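Local structure of mercuric reductase (Metallosphaera sedula, 4YWO) at residues A[18-23]-A[28-33]; A[33-38]-A[109-114]; A[292-297]-A[318-323]. The protein probably catalyses the NADPH-dependent reduction of mercuric ion to elemental mercury, as a homodimer that binds FAD. All blocks are in the same frame, centred on the assembly; numbering follows the deposited sequence.

Interaction 1 (A[18-23]-A[28-33]). With FAD (flavin-adenine dinucleotide), chain B.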
loop_
_atom_site.group_PDB
_atom_site.type_symbol
_atom_site.label_atom_id
_atom_site.label_comp_id
_atom_site.label_asym_id
_atom_site.label_seq_id
_atom_site.Cartn_x
_atom_site.Cartn_y
_atom_site.Cartn_z
ATOM N N LEU A 18 22.339 31.570 9.910
ATOM C CA LEU A 18 22.375 30.318 9.167
ATOM C C LEU A 18 22.442 30.524 7.682
ATOM O O LEU A 18 21.654 31.295 7.080
ATOM C CB LEU A 18 21.132 29.468 9.489
ATOM C CG LEU A 18 20.966 28.173 8.681
ATOM C CD1 LEU A 18 21.953 27.225 9.215
ATOM C CD2 LEU A 18 19.574 27.523 8.913
ATOM N N ALA A 19 23.363 29.783 7.067
ATOM C CA ALA A 19 23.424 29.681 5.620
ATOM C C ALA A 19 23.268 28.220 5.214
ATOM O O ALA A 19 23.933 27.337 5.779
ATOM C CB ALA A 19 24.736 30.208 5.043
ATOM N N ILE A 20 22.447 28.021 4.172
ATOM C CA ILE A 20 22.187 26.705 3.614
ATOM C C ILE A 20 22.698 26.615 2.239
ATOM O O ILE A 20 22.353 27.494 1.416
ATOM C CB ILE A 20 20.624 26.427 3.574
ATOM C CG1 ILE A 20 20.057 26.491 4.950
ATOM C CG2 ILE A 20 20.325 25.055 2.944
ATOM C CD1 ILE A 20 18.560 26.771 4.987
ATOM N N ILE A 21 23.534 25.643 1.954
ATOM C CA ILE A 21 24.160 25.499 0.655
ATOM C C ILE A 21 23.494 24.392 -0.119
ATOM O O ILE A 21 23.707 23.220 0.146
ATOM C CB ILE A 21 25.668 25.265 0.682
ATOM C CG1 ILE A 21 26.357 26.146 1.759
ATOM C CG2 ILE A 21 26.236 25.389 -0.707
ATOM C CD1 ILE A 21 26.310 27.578 1.476
ATOM N N GLY A 22 22.725 24.784 -1.121
ATOM C CA GLY A 22 21.978 23.871 -2.001
ATOM C C GLY A 22 20.452 23.987 -1.735
ATOM O O GLY A 22 20.035 24.120 -0.599
ATOM N N TYR A 23 19.669 23.980 -2.832
ATOM C CA TYR A 23 18.221 24.181 -2.714
ATOM C C TYR A 23 17.354 23.054 -3.348
ATOM O O TYR A 23 16.428 23.276 -4.125
ATOM C CB TYR A 23 17.804 25.586 -3.137
ATOM C CG TYR A 23 18.164 26.148 -4.463
ATOM C CD1 TYR A 23 18.362 25.379 -5.615
ATOM C CD2 TYR A 23 18.343 27.537 -4.552
ATOM C CE1 TYR A 23 18.627 25.976 -6.839
ATOM C CE2 TYR A 23 18.612 28.118 -5.793
ATOM C CZ TYR A 23 18.808 27.354 -6.914
ATOM O OH TYR A 23 19.103 27.933 -8.140
ATOM N N PHE A 28 15.746 22.670 1.039
ATOM C CA PHE A 28 14.388 23.146 1.341
ATOM C C PHE A 28 13.856 22.782 2.699
ATOM O O PHE A 28 13.214 23.659 3.373
ATOM C CB PHE A 28 13.340 22.716 0.259
ATOM C CG PHE A 28 13.129 23.761 -0.776
ATOM C CD1 PHE A 28 14.013 23.904 -1.837
ATOM C CD2 PHE A 28 12.083 24.667 -0.699
ATOM C CE1 PHE A 28 13.856 24.870 -2.807
ATOM C CE2 PHE A 28 11.936 25.653 -1.640
ATOM C CZ PHE A 28 12.788 25.774 -2.709
ATOM N N ALA A 29 14.085 21.566 3.124
ATOM C CA ALA A 29 13.699 21.119 4.425
ATOM C C ALA A 29 14.396 21.954 5.494
ATOM O O ALA A 29 13.747 22.395 6.462
ATOM C CB ALA A 29 13.973 19.686 4.568
ATOM N N ALA A 30 15.704 22.279 5.270
ATOM C CA ALA A 30 16.405 23.135 6.194
ATOM C C ALA A 30 15.805 24.507 6.234
ATOM O O ALA A 30 15.738 25.089 7.321
ATOM C CB ALA A 30 17.902 23.185 5.789
ATOM N N MET A 31 15.417 25.080 5.117
ATOM C CA MET A 31 14.885 26.404 5.042
ATOM C C MET A 31 13.596 26.473 5.859
ATOM O O MET A 31 13.323 27.471 6.595
ATOM C CB MET A 31 14.612 26.827 3.663
ATOM C CG MET A 31 14.013 28.221 3.588
ATOM S SD MET A 31 13.119 28.479 2.062
ATOM C CE MET A 31 11.858 27.224 1.859
ATOM N N ILE A 32 12.822 25.445 5.697
ATOM C CA ILE A 32 11.488 25.408 6.365
ATOM C C ILE A 32 11.665 25.289 7.869
ATOM O O ILE A 32 11.055 26.085 8.625
ATOM C CB ILE A 32 10.621 24.297 5.807
ATOM C CG1 ILE A 32 10.321 24.637 4.387
ATOM C CG2 ILE A 32 9.353 24.127 6.729
ATOM C CD1 ILE A 32 9.625 23.511 3.657
ATOM N N LYS A 33 12.505 24.372 8.301
ATOM C CA LYS A 33 12.832 24.217 9.671
ATOM C C LYS A 33 13.382 25.473 10.277
ATOM O O LYS A 33 13.085 25.773 11.432
ATOM C CB LYS A 33 13.767 23.115 9.917
ATOM C CG LYS A 33 14.096 22.861 11.356
ATOM C CD LYS A 33 12.779 22.562 12.089
ATOM C CE LYS A 33 13.027 21.484 13.134
ATOM N NZ LYS A 33 11.789 20.778 13.618
HETATM P PA FAD B . 20.146 17.888 -4.517
HETATM O O1A FAD B . 18.646 18.013 -4.638
HETATM O O2A FAD B . 20.979 17.599 -5.743
HETATM O O5B FAD B . 20.710 19.231 -3.831
HETATM C C5B FAD B . 21.800 19.940 -4.416
HETATM C C4B FAD B . 21.310 21.288 -4.931
HETATM O O4B FAD B . 22.124 22.334 -4.396
HETATM C C3B FAD B . 21.392 21.361 -6.447
HETATM O O3B FAD B . 20.092 21.589 -6.999
HETATM C C2B FAD B . 22.305 22.528 -6.767
HETATM O O2B FAD B . 21.594 23.511 -7.526
HETATM C C1B FAD B . 22.734 23.112 -5.430
HETATM N N9A FAD B . 24.211 23.043 -5.305
HETATM C C8A FAD B . 24.966 21.944 -5.487
HETATM N N7A FAD B . 26.282 22.216 -5.298
HETATM C C5A FAD B . 26.384 23.522 -4.988
HETATM C C6A FAD B . 27.485 24.461 -4.666
HETATM N N6A FAD B . 28.774 24.046 -4.638
HETATM N N1A FAD B . 27.159 25.746 -4.401
HETATM C C2A FAD B . 25.881 26.171 -4.426
HETATM N N3A FAD B . 24.834 25.374 -4.709
HETATM C C4A FAD B . 25.016 24.063 -4.994
HETATM N N1 FAD B . 14.810 9.098 -4.403
HETATM C C2 FAD B . 13.663 8.592 -3.883
HETATM O O2 FAD B . 13.499 8.626 -2.645
HETATM N N3 FAD B . 12.696 8.053 -4.647
HETATM C C4 FAD B . 12.795 7.978 -5.979
HETATM O O4 FAD B . 11.877 7.471 -6.662
HETATM C C4X FAD B . 14.018 8.510 -6.628
HETATM N N5 FAD B . 14.196 8.472 -7.967
HETATM C C5X FAD B . 15.324 8.966 -8.529
HETATM C C6 FAD B . 15.484 8.916 -9.909
HETATM C C7 FAD B . 16.640 9.421 -10.494
HETATM C C7M FAD B . 16.811 9.365 -11.990
HETATM C C8 FAD B . 17.707 10.015 -9.646
HETATM C C8M FAD B . 18.958 10.561 -10.283
HETATM C C9 FAD B . 17.551 10.067 -8.266
HETATM C C9A FAD B . 16.395 9.562 -7.681
HETATM N N10 FAD B . 16.229 9.611 -6.283
HETATM C C10 FAD B . 15.044 9.088 -5.732
HETATM C "C1'" FAD B . 17.264 10.190 -5.423
HETATM C "C2'" FAD B . 16.840 11.588 -4.989
HETATM O "O2'" FAD B . 16.479 12.357 -6.142
HETATM C "C3'" FAD B . 17.964 12.292 -4.240
HETATM O "O3'" FAD B . 18.433 11.450 -3.182
HETATM C "C4'" FAD B . 17.488 13.618 -3.660
HETATM O "O4'" FAD B . 17.200 14.530 -4.726
HETATM C "C5'" FAD B . 18.543 14.226 -2.744
HETATM O "O5'" FAD B . 18.351 15.637 -2.666
HETATM P P FAD B . 19.525 16.592 -2.119
HETATM O O1P FAD B . 18.923 17.938 -1.792
HETATM O O2P FAD B . 20.298 15.836 -1.065
HETATM O O3P FAD B . 20.470 16.764 -3.411
#
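The backbone oxygen of Tyr-23 is met by two neighbouring ring carbons of Phe-28, CE1 at 3.3 Å and CD1 at 3.4 Å. The oxygen lies at the edge of the ring and near its plane, where the slightly positive aromatic hydrogens are. No hydrogen bond crosses between the segments, and this polar-to-edge approach is joined by apolar contact: CB of Tyr-23 rests 4.0 Å from the same CE1. The Phe-28 ring also packs edge-to-face with Tyr-104.

Further along, the Ile-20 side chain meets Ala-30 and the helix backbone. Ile-20, on strand 16-21, points its CB at helix 25-36, and its CD1 lies 3.7 Å from CB of Ala-30. The methyl then reaches the backbone of the next helical residue, 3.6 Å from Met-31 N. Alanine suits this place because its short side chain lets the branched isoleucine come close to the helix.

This is the opening strand-turn-helix of a Rossmann-type beta-alpha-beta unit, and Gly-22 fits the first glycine of its GxGxxG pattern; its phi of 110° is a backbone conformation that glycine adopts easily. The turn carries FAD: Tyr-23 N gives the ribose oxygen O4B at most a weak and doubtful bond, while Ile-21 CG2 packs 3.8 Å from the adenine atom C2A. With chi1 at 54°, the Tyr-23 ring leaves between its own N and carbonyl carbon; the ring swings clear of the helix and passes obliquely by O2B of FAD, CE1 coming within 3.9 Å. Its hydroxyl is hydrogen-bonded to Gly-47 O.

Strand and helix thus meet by packing, while the strand's backbone bonds go to neighbouring strands and the helix start offers Ala-26 N to the cofactor.

Interaction 2 (A[33-38]-A[109-114])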
loop_
_atom_site.group_PDB
_atom_site.type_symbol
_atom_site.label_atom_id
_atom_site.label_comp_id
_atom_site.label_asym_id
_atom_site.label_seq_id
_atom_site.Cartn_x
_atom_site.Cartn_y
_atom_site.Cartn_z
ATOM N N LYS A 33 12.505 24.372 8.301
ATOM C CA LYS A 33 12.832 24.217 9.671
ATOM C C LYS A 33 13.382 25.473 10.277
ATOM O O LYS A 33 13.085 25.773 11.432
ATOM C CB LYS A 33 13.767 23.115 9.917
ATOM C CG LYS A 33 14.096 22.861 11.356
ATOM C CD LYS A 33 12.779 22.562 12.089
ATOM C CE LYS A 33 13.027 21.484 13.134
ATOM N NZ LYS A 33 11.789 20.778 13.618
ATOM N N ALA A 34 14.243 26.159 9.547
ATOM C CA ALA A 34 14.800 27.395 10.086
ATOM C C ALA A 34 13.673 28.449 10.382
ATOM O O ALA A 34 13.676 29.059 11.486
ATOM C CB ALA A 34 15.822 27.965 9.090
ATOM N N ASN A 35 12.757 28.614 9.460
ATOM C CA ASN A 35 11.592 29.506 9.625
ATOM C C ASN A 35 10.776 29.128 10.849
ATOM O O ASN A 35 10.343 30.018 11.599
ATOM C CB ASN A 35 10.705 29.509 8.375
ATOM C CG ASN A 35 11.102 30.529 7.384
ATOM O OD1 ASN A 35 10.389 31.457 7.184
ATOM N ND2 ASN A 35 12.226 30.356 6.706
ATOM N N GLU A 36 10.525 27.852 11.020
ATOM C CA GLU A 36 9.817 27.284 12.179
ATOM C C GLU A 36 10.545 27.568 13.516
ATOM O O GLU A 36 9.922 27.719 14.560
ATOM C CB GLU A 36 9.584 25.799 12.011
ATOM C CG GLU A 36 8.603 25.510 10.847
ATOM C CD GLU A 36 8.460 24.013 10.478
ATOM O OE1 GLU A 36 9.236 23.157 10.988
ATOM O OE2 GLU A 36 7.519 23.695 9.686
ATOM N N LEU A 37 11.870 27.664 13.515
ATOM C CA LEU A 37 12.613 28.021 14.703
ATOM C C LEU A 37 12.889 29.498 14.752
ATOM O O LEU A 37 13.757 29.949 15.542
ATOM C CB LEU A 37 13.938 27.251 14.683
ATOM C CG LEU A 37 13.694 25.761 14.695
ATOM C CD1 LEU A 37 14.986 24.935 14.531
ATOM C CD2 LEU A 37 12.853 25.437 15.953
ATOM N N GLY A 38 12.270 30.288 13.879
ATOM C CA GLY A 38 12.354 31.741 14.003
ATOM C C GLY A 38 13.568 32.402 13.360
ATOM O O GLY A 38 13.932 33.503 13.683
ATOM N N SER A 109 8.159 32.264 -1.781
ATOM C CA SER A 109 7.296 33.437 -1.420
ATOM C C SER A 109 6.671 33.310 -0.057
ATOM O O SER A 109 6.563 34.275 0.631
ATOM C CB SER A 109 6.121 33.628 -2.381
ATOM O OG SER A 109 6.550 33.615 -3.700
ATOM N N TYR A 110 6.237 32.121 0.311
ATOM C CA TYR A 110 5.594 31.890 1.568
ATOM C C TYR A 110 6.536 31.958 2.782
ATOM O O TYR A 110 6.200 32.493 3.805
ATOM C CB TYR A 110 4.848 30.550 1.544
ATOM C CG TYR A 110 4.148 30.391 2.830
ATOM C CD1 TYR A 110 3.117 31.280 3.176
ATOM C CD2 TYR A 110 4.550 29.445 3.751
ATOM C CE1 TYR A 110 2.516 31.195 4.402
ATOM C CE2 TYR A 110 3.938 29.343 4.978
ATOM C CZ TYR A 110 2.925 30.231 5.286
ATOM O OH TYR A 110 2.328 30.136 6.488
ATOM N N TYR A 111 7.729 31.397 2.673
ATOM C CA TYR A 111 8.622 31.368 3.809
ATOM C C TYR A 111 9.559 32.555 3.687
ATOM O O TYR A 111 9.640 33.216 2.671
ATOM C CB TYR A 111 9.396 30.056 3.846
ATOM C CG TYR A 111 8.602 28.900 4.257
ATOM C CD1 TYR A 111 8.325 28.672 5.605
ATOM C CD2 TYR A 111 8.056 28.057 3.331
ATOM C CE1 TYR A 111 7.607 27.630 6.004
ATOM C CE2 TYR A 111 7.304 26.976 3.731
ATOM C CZ TYR A 111 7.061 26.793 5.051
ATOM O OH TYR A 111 6.348 25.780 5.511
ATOM N N ASP A 112 10.285 32.851 4.772
ATOM C CA ASP A 112 11.142 34.022 4.810
ATOM C C ASP A 112 12.654 33.511 4.543
ATOM O O ASP A 112 13.130 32.692 5.259
ATOM C CB ASP A 112 11.035 34.597 6.239
ATOM C CG ASP A 112 11.648 35.945 6.383
ATOM O OD1 ASP A 112 11.704 36.718 5.402
ATOM O OD2 ASP A 112 12.083 36.251 7.521
ATOM N N VAL A 113 13.316 34.089 3.597
ATOM C CA VAL A 113 14.620 33.548 3.106
ATOM C C VAL A 113 15.323 34.556 2.258
ATOM O O VAL A 113 14.707 35.291 1.520
ATOM C CB VAL A 113 14.359 32.245 2.301
ATOM C CG1 VAL A 113 13.394 32.460 1.156
ATOM C CG2 VAL A 113 15.660 31.700 1.653
ATOM N N GLU A 114 16.636 34.663 2.365
ATOM C CA GLU A 114 17.376 35.425 1.444
ATOM C C GLU A 114 17.961 34.446 0.455
ATOM O O GLU A 114 18.867 33.693 0.810
ATOM C CB GLU A 114 18.505 36.145 2.196
ATOM C CG GLU A 114 19.562 36.806 1.345
ATOM C CD GLU A 114 20.523 37.598 2.227
ATOM O OE1 GLU A 114 20.262 37.715 3.437
ATOM O OE2 GLU A 114 21.541 38.087 1.731
#
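Asn-35, one residue before the end of helix 25-36, pairs its side-chain amide with both backbone polar groups of Asp-112, in the link between helix 87-110 and strand 114-117 at the edge of the parallel sheet of the FAD-binding fold. OD1 accepts from Asp-112 N at 2.8 Å in a nearly straight bond, with an N-H...O angle of 167°. In return ND2 donates to Asp-112 O at 2.9 Å, and that oxygen lies close to the amide plane. Asparagine suits the place because it offers an acceptor and a donor side by side, as an extended backbone does. ND2 has a second acceptor in Met-31 O, one turn back in its own helix, so the bond within the helix and those to Asp-112 are together consistent with one orientation of the amide.

The helix ends in a Schellman motif: Gly-38, with positive phi, takes the C-prime place and its N is bonded to Asn-35 O at 3.0 Å, while Val-39 N bonds to Ala-34 O. Asn-35 is therefore engaged at both its carbonyl and its side-chain amide.

Packing backs the polar pair. Tyr-111, the first residue beyond helix 87-110, has CD1 3.7 Å from CB of Asn-35, an oblique approach to the ring. With CG anti to the carbonyl carbon (chi1 -74°), this ring lies beside its own backbone N, and one face is taken by Tyr-110. The carboxylate of Asp-112 stands nearly perpendicular to the Asn-35 amide, the planes 86° apart, and CB of Asp-112 sits 3.3 Å from Asn-35 OD1.

Interaction 3 (A[292-297]-A[318-323])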
loop_
_atom_site.group_PDB
_atom_site.type_symbol
_atom_site.label_atom_id
_atom_site.label_comp_id
_atom_site.label_asym_id
_atom_site.label_seq_id
_atom_site.Cartn_x
_atom_site.Cartn_y
_atom_site.Cartn_z
ATOM N N ASP A 292 26.583 11.062 13.859
ATOM C CA ASP A 292 25.124 10.769 13.755
ATOM C C ASP A 292 24.196 11.917 13.891
ATOM O O ASP A 292 23.049 11.769 13.549
ATOM C CB ASP A 292 24.698 9.875 14.943
ATOM C CG ASP A 292 25.236 8.570 14.873
ATOM O OD1 ASP A 292 25.859 8.257 13.839
ATOM O OD2 ASP A 292 25.011 7.834 15.869
ATOM N N GLU A 293 24.624 13.085 14.404
ATOM C CA GLU A 293 23.826 14.252 14.555
ATOM C C GLU A 293 24.021 15.260 13.316
ATOM O O GLU A 293 23.467 16.372 13.370
ATOM C CB GLU A 293 24.207 14.986 15.881
ATOM C CG GLU A 293 23.996 14.030 17.052
ATOM C CD GLU A 293 24.454 14.587 18.419
ATOM O OE1 GLU A 293 24.800 15.772 18.480
ATOM O OE2 GLU A 293 24.400 13.788 19.419
ATOM N N LEU A 294 24.730 14.711 12.356
ATOM C CA LEU A 294 24.908 15.307 11.008
ATOM C C LEU A 294 25.938 16.436 11.072
ATOM O O LEU A 294 25.996 17.327 10.188
ATOM C CB LEU A 294 23.587 15.838 10.452
ATOM C CG LEU A 294 22.559 14.679 10.302
ATOM C CD1 LEU A 294 21.221 15.127 9.766
ATOM C CD2 LEU A 294 23.148 13.576 9.432
ATOM N N ARG A 295 26.664 16.468 12.161
ATOM C CA ARG A 295 27.693 17.526 12.384
ATOM C C ARG A 295 29.012 17.137 11.814
ATOM O O ARG A 295 29.526 16.004 11.983
ATOM C CB ARG A 295 27.798 17.760 13.917
ATOM C CG ARG A 295 28.528 19.033 14.335
ATOM C CD ARG A 295 28.585 19.107 15.911
ATOM N NE ARG A 295 27.205 19.129 16.464
ATOM C CZ ARG A 295 26.537 18.084 17.065
ATOM N NH1 ARG A 295 27.092 16.892 17.214
ATOM N NH2 ARG A 295 25.309 18.241 17.495
ATOM N N THR A 296 29.691 18.052 11.092
ATOM C CA THR A 296 30.981 17.749 10.508
ATOM C C THR A 296 32.098 17.921 11.598
ATOM O O THR A 296 31.802 18.292 12.709
ATOM C CB THR A 296 31.360 18.746 9.330
ATOM O OG1 THR A 296 31.562 20.099 9.797
ATOM C CG2 THR A 296 30.295 18.736 8.217
ATOM N N ASP A 297 33.330 17.812 11.166
ATOM C CA ASP A 297 34.522 18.175 12.054
ATOM C C ASP A 297 34.589 19.633 12.464
ATOM O O ASP A 297 35.155 19.942 13.537
ATOM C CB ASP A 297 35.817 17.704 11.402
ATOM C CG ASP A 297 35.884 16.186 11.346
ATOM O OD1 ASP A 297 36.199 15.595 12.389
ATOM O OD2 ASP A 297 35.621 15.555 10.324
ATOM N N GLY A 318 15.265 15.087 2.979
ATOM C CA GLY A 318 14.392 16.001 3.659
ATOM C C GLY A 318 14.561 15.906 5.164
ATOM O O GLY A 318 14.731 16.904 5.864
ATOM N N ARG A 319 14.402 14.719 5.701
ATOM C CA ARG A 319 14.547 14.468 7.143
ATOM C C ARG A 319 15.893 14.951 7.664
ATOM O O ARG A 319 15.892 15.656 8.729
ATOM C CB ARG A 319 14.386 13.030 7.493
ATOM C CG ARG A 319 14.336 12.750 8.978
ATOM C CD ARG A 319 12.971 13.219 9.454
ATOM N NE ARG A 319 12.821 13.372 10.888
ATOM C CZ ARG A 319 12.071 14.326 11.455
ATOM N NH1 ARG A 319 11.543 15.333 10.731
ATOM N NH2 ARG A 319 11.943 14.310 12.742
ATOM N N GLN A 320 17.007 14.623 6.973
ATOM C CA GLN A 320 18.362 15.105 7.361
ATOM C C GLN A 320 18.426 16.618 7.299
ATOM O O GLN A 320 19.051 17.218 8.227
ATOM C CB GLN A 320 19.392 14.417 6.534
ATOM C CG GLN A 320 19.556 12.923 6.731
ATOM C CD GLN A 320 20.520 12.315 5.848
ATOM O OE1 GLN A 320 20.717 12.792 4.668
ATOM N NE2 GLN A 320 21.093 11.206 6.248
ATOM N N GLY A 321 17.828 17.300 6.296
ATOM C CA GLY A 321 17.906 18.774 6.230
ATOM C C GLY A 321 17.185 19.360 7.458
ATOM O O GLY A 321 17.669 20.263 8.122
ATOM N N SER A 322 16.008 18.776 7.860
ATOM C CA SER A 322 15.359 19.214 9.069
ATOM C C SER A 322 16.129 18.992 10.313
ATOM O O SER A 322 16.165 19.924 11.168
ATOM C CB SER A 322 13.939 18.513 9.271
ATOM O OG SER A 322 13.065 18.846 8.171
ATOM N N ILE A 323 16.693 17.827 10.503
ATOM C CA ILE A 323 17.377 17.475 11.748
ATOM C C ILE A 323 18.694 18.305 11.857
ATOM O O ILE A 323 19.039 18.861 12.919
ATOM C CB ILE A 323 17.727 16.040 11.789
ATOM C CG1 ILE A 323 16.443 15.254 12.061
ATOM C CG2 ILE A 323 18.674 15.697 12.921
ATOM C CD1 ILE A 323 16.721 13.774 11.999
#
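Leu-294 sends its side chain straight at Gln-320 and Ile-323 on helix 314-330. CB leaves the backbone toward the helix, and CG lies anti to the carbonyl carbon; both stand back as a stem. From there chi2 of 180° carries CD1 onward in an extended line, and this methyl makes the contact. It comes 3.4 Å from the backbone oxygen of Gln-320 and 3.7 Å from the CA of that residue, then lies against the first part of the glutamine chain, with Gln-320 CB at 3.8 Å. Three residues further along the helix, it reaches CG2 of Ile-323 at 4.1 Å. Leucine suits the place: its fork lets one terminal methyl enter between a helix backbone and two side chains without bringing any polar group into this buried spot.

The helix belongs to the FAD-binding Rossmann-type fold, its first turn giving the cofactor a bond from Glu-314 N. The loop 292-297 leads into strand 301-303, the last of the parallel sheet, and Leu-294, in a left-handed backbone conformation (phi 78°), is itself backbone-bonded to Ala-303. Gln-320 is used twice over: its aliphatic part receives the leucine methyl, while its extended chain takes OE1 to Gly-305 N, next to the FAD-binding residue Asp-306. Arg-319, on another side of the helix, makes a salt bridge with Asp-432 of the second subunit.

Within the loop, Arg-295 holds Glu-293 in an end-on salt bridge, NH1 and NH2 both directed at OE1. The NH2 bond, 2.7 Å, meets that oxygen nearly along its C-O axis, whereas NH1, also salt-bridged to Asp-291, comes from above the carboxylate plane. His-333 ND1 is a further hydrogen-bonding partner of the same Glu-293 OE1.

Overall arrangement
From the N terminus the three contacts follow one another in series; none nests within or crosses another. Interaction 1 closes the short turn from strand 16-21 into helix 25-36, with four residues between its segments. Interaction 2 starts at Lys-33, which the two share, and spans 70 residues to bring the end of the same helix to the exit of helix 87-110. Interaction 3 closes a 20-residue loop through strand 301-303. Helix 25-36, shared by interactions 1 and 2, packs against helix 314-330 of interaction 3, Ala-29 CB lying 3.2 Å from Gly-318 O. Together they tie this helix to central strand 16-21, the approach to edge strand 114-117 and helix 314-330.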